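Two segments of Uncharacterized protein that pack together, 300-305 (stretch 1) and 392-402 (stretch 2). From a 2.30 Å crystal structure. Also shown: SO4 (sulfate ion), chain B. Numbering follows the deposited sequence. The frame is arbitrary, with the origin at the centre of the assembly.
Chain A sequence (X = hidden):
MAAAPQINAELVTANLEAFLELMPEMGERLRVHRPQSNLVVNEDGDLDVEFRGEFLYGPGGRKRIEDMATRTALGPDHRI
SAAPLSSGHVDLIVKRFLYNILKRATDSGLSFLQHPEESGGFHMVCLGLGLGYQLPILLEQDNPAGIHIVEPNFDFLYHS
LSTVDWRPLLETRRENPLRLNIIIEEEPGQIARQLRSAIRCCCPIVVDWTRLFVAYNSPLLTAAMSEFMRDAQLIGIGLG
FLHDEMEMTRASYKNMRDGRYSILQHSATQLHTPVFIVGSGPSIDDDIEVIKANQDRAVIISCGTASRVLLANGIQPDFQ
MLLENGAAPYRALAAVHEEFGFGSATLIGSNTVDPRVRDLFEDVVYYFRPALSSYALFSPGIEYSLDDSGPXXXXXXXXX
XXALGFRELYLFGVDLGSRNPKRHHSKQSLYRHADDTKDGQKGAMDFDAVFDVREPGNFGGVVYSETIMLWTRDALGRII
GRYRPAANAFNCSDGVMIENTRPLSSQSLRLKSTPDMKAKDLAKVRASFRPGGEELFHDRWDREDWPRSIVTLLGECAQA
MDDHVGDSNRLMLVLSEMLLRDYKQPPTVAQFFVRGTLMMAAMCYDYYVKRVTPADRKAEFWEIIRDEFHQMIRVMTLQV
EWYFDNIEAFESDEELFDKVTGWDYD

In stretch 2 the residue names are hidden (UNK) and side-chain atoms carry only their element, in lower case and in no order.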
# COMPACT_ATOMS: atom_id res chain seq x y z
N ILE A 300 24.66 -7.94 -19.02
CA ILE A 300 23.79 -6.83 -19.42
C ILE A 300 22.35 -7.15 -19.05
O ILE A 300 21.78 -8.12 -19.55
CB ILE A 300 23.82 -6.56 -20.92
CG1 ILE A 300 25.25 -6.39 -21.44
CG2 ILE A 300 22.98 -5.34 -21.26
CD1 ILE A 300 26.07 -5.33 -20.75
N ILE A 301 21.78 -6.35 -18.15
CA ILE A 301 20.39 -6.48 -17.77
C ILE A 301 19.65 -5.29 -18.40
O ILE A 301 19.89 -4.13 -18.05
CB ILE A 301 20.22 -6.51 -16.25
CG1 ILE A 301 20.87 -7.78 -15.72
CG2 ILE A 301 18.75 -6.48 -15.86
CD1 ILE A 301 20.67 -8.03 -14.25
N SER A 302 18.80 -5.61 -19.37
CA SER A 302 18.04 -4.62 -20.10
C SER A 302 16.70 -4.50 -19.45
O SER A 302 16.00 -5.48 -19.28
CB SER A 302 17.86 -5.06 -21.56
OG SER A 302 17.09 -4.11 -22.28
N CYS A 303 16.33 -3.28 -19.08
CA CYS A 303 15.07 -3.03 -18.40
C CYS A 303 14.03 -2.48 -19.36
O CYS A 303 14.17 -1.36 -19.87
CB CYS A 303 15.31 -2.09 -17.23
SG CYS A 303 16.41 -2.86 -16.00
N GLY A 304 12.99 -3.27 -19.63
CA GLY A 304 11.92 -2.85 -20.53
C GLY A 304 12.42 -2.32 -21.87
O GLY A 304 13.17 -3.01 -22.55
N THR A 305 12.06 -1.07 -22.19
CA THR A 305 12.33 -0.46 -23.50
C THR A 305 13.78 -0.12 -23.79
O THR A 305 14.12 0.24 -24.93
CB THR A 305 11.48 0.82 -23.73
OG1 THR A 305 11.64 1.73 -22.63
CG2 THR A 305 10.02 0.45 -23.88
N UNK A 392 8.71 0.49 -11.14
CA UNK A 392 9.05 0.36 -12.56
C UNK A 392 10.09 -0.76 -12.83
O UNK A 392 10.69 -1.36 -11.90
c UNK A 392 9.55 1.69 -13.11
c UNK A 392 8.48 2.76 -12.89
o UNK A 392 10.73 2.07 -12.39
N UNK A 393 10.30 -1.03 -14.12
CA UNK A 393 11.08 -2.18 -14.57
C UNK A 393 12.57 -2.06 -14.22
O UNK A 393 13.27 -3.07 -14.10
c UNK A 393 11.33 -1.30 -16.95
c UNK A 393 10.83 -2.45 -16.08
c UNK A 393 11.45 -3.79 -16.50
N UNK A 394 13.02 -0.84 -14.01
CA UNK A 394 14.38 -0.58 -13.54
C UNK A 394 14.59 -1.11 -12.12
O UNK A 394 15.70 -1.55 -11.78
c UNK A 394 14.69 0.92 -13.61
c UNK A 394 15.96 1.22 -12.93
o UNK A 394 14.85 1.29 -14.99
N UNK A 395 13.53 -1.05 -11.31
CA UNK A 395 13.54 -1.62 -9.97
C UNK A 395 13.62 -3.12 -10.08
O UNK A 395 14.33 -3.76 -9.31
n UNK A 395 12.95 0.81 -8.24
c UNK A 395 12.07 0.22 -9.03
c UNK A 395 12.25 -1.27 -9.20
o UNK A 395 11.18 0.86 -9.66
N UNK A 396 12.87 -3.68 -11.03
CA UNK A 396 12.82 -5.13 -11.24
C UNK A 396 14.18 -5.67 -11.58
O UNK A 396 14.61 -6.67 -11.03
c UNK A 396 11.85 -5.51 -12.38
c UNK A 396 11.61 -7.01 -12.39
o UNK A 396 10.61 -4.80 -12.23
N UNK A 397 14.88 -5.00 -12.50
CA UNK A 397 16.22 -5.43 -12.89
C UNK A 397 17.23 -5.31 -11.76
O UNK A 397 18.06 -6.18 -11.57
N UNK A 398 17.17 -4.23 -11.01
CA UNK A 398 18.10 -4.04 -9.91
C UNK A 398 17.89 -5.08 -8.83
O UNK A 398 18.84 -5.68 -8.34
c UNK A 398 18.89 -2.43 -8.18
o UNK A 398 18.16 -1.70 -10.37
c UNK A 398 17.92 -2.66 -9.33
N UNK A 399 16.63 -5.32 -8.46
CA UNK A 399 16.36 -6.25 -7.37
C UNK A 399 16.63 -7.68 -7.83
O UNK A 399 17.15 -8.49 -7.05
c UNK A 399 13.85 -6.52 -7.73
o UNK A 399 14.82 -6.91 -5.59
c UNK A 399 14.93 -6.09 -6.76
N UNK A 400 16.32 -7.98 -9.10
CA UNK A 400 16.60 -9.32 -9.66
C UNK A 400 18.09 -9.57 -9.63
O UNK A 400 18.52 -10.66 -9.27
c UNK A 400 16.08 -9.45 -11.08
N UNK A 401 18.87 -8.57 -10.00
CA UNK A 401 20.33 -8.73 -10.05
C UNK A 401 20.92 -9.04 -8.68
O UNK A 401 21.80 -9.89 -8.55
c UNK A 401 20.97 -7.49 -10.62
N UNK A 402 20.44 -8.35 -7.65
CA UNK A 402 20.93 -8.55 -6.30
C UNK A 402 20.48 -9.90 -5.77
O UNK A 402 21.24 -10.59 -5.11
c UNK A 402 22.49 -5.97 -5.25
c UNK A 402 20.43 -7.41 -5.38
c UNK A 402 21.04 -6.05 -5.71
c UNK A 402 20.19 -4.94 -5.10
S SO4 B . 10.27 1.24 -19.72
O1 SO4 B . 11.67 1.32 -19.22
O2 SO4 B . 10.04 2.44 -20.58
O3 SO4 B . 9.32 1.25 -18.55
O4 SO4 B . 10.10 -0.05 -20.45

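Position 392 precedes the helix and carries one carbon bearing an oxygen and a carbon, out of reach of stretch 1: T392. It sits at the N-cap position, though its side chain makes no capping bond.

At 393 three carbons fork at the first and point toward the strand, one of them 3.5 Å from G304 N. This is V393. Its CG1 lies 4.1 Å from C303 CB and 3.5 Å from sulfate O1, within reach of both.

Position 394 has a carbon bearing an oxygen and a carbon, directed sideways; its CA is 3.9 Å from C303 SG. It is T394, and the CA atoms of the two stretches come nearest here, T394 CA to C303 CA at 5.5 Å.

Position 395 points away, with two carbons, the second carrying an oxygen and a nitrogen. The amide identifies N395, whose OD1 accepts a hydrogen bond from T392 N at 2.9 Å, tying the side chain back to the start of the helix.

The side chain at 396, again a carbon with one oxygen and one carbon, does not touch the strand: T396.

Position 397 has no side-chain atoms, and its CA approaches both C303 SG and I301 CG2 to 4.0 Å. It is G397. An ideal CB here would lie 2.6 Å from C303 SG, a clash, and 3.3 Å from I301 CG2, so the close packing leaves no room for even a methyl.

At 398 a carbon bearing oxygen and carbon points away: T398, whose OG1 donates to T394 O at 2.8 Å.

Position 399 has the same composition, out of reach of the strand: T399.

A lone carbon at 400 points toward the strand but makes no contact: A400.

Another lone carbon, at 401, reaches I301 CD1 at 3.7 Å. This is A401, a methyl that meets the tip of a long side chain.

Position 402 has four carbons forked at the second, out of reach: L402.

The contact works by alternation on the strand and spacing on the helix. I301 and C303 point toward the helix while S302 points away; 393, 397 and 401, four residues apart, line the facing side. The segments run nearly antiparallel at 154°, their axes approaching to 7.9 Å. No hydrogen bond crosses; the contact is mainly packing of I301 and C303 against V393, G397 and A401. At its end, T305 N and OG1 bind the sulfate, probably from the crystallisation liquor.

Stretch 2 (392-402) TVTNTGTTAAL
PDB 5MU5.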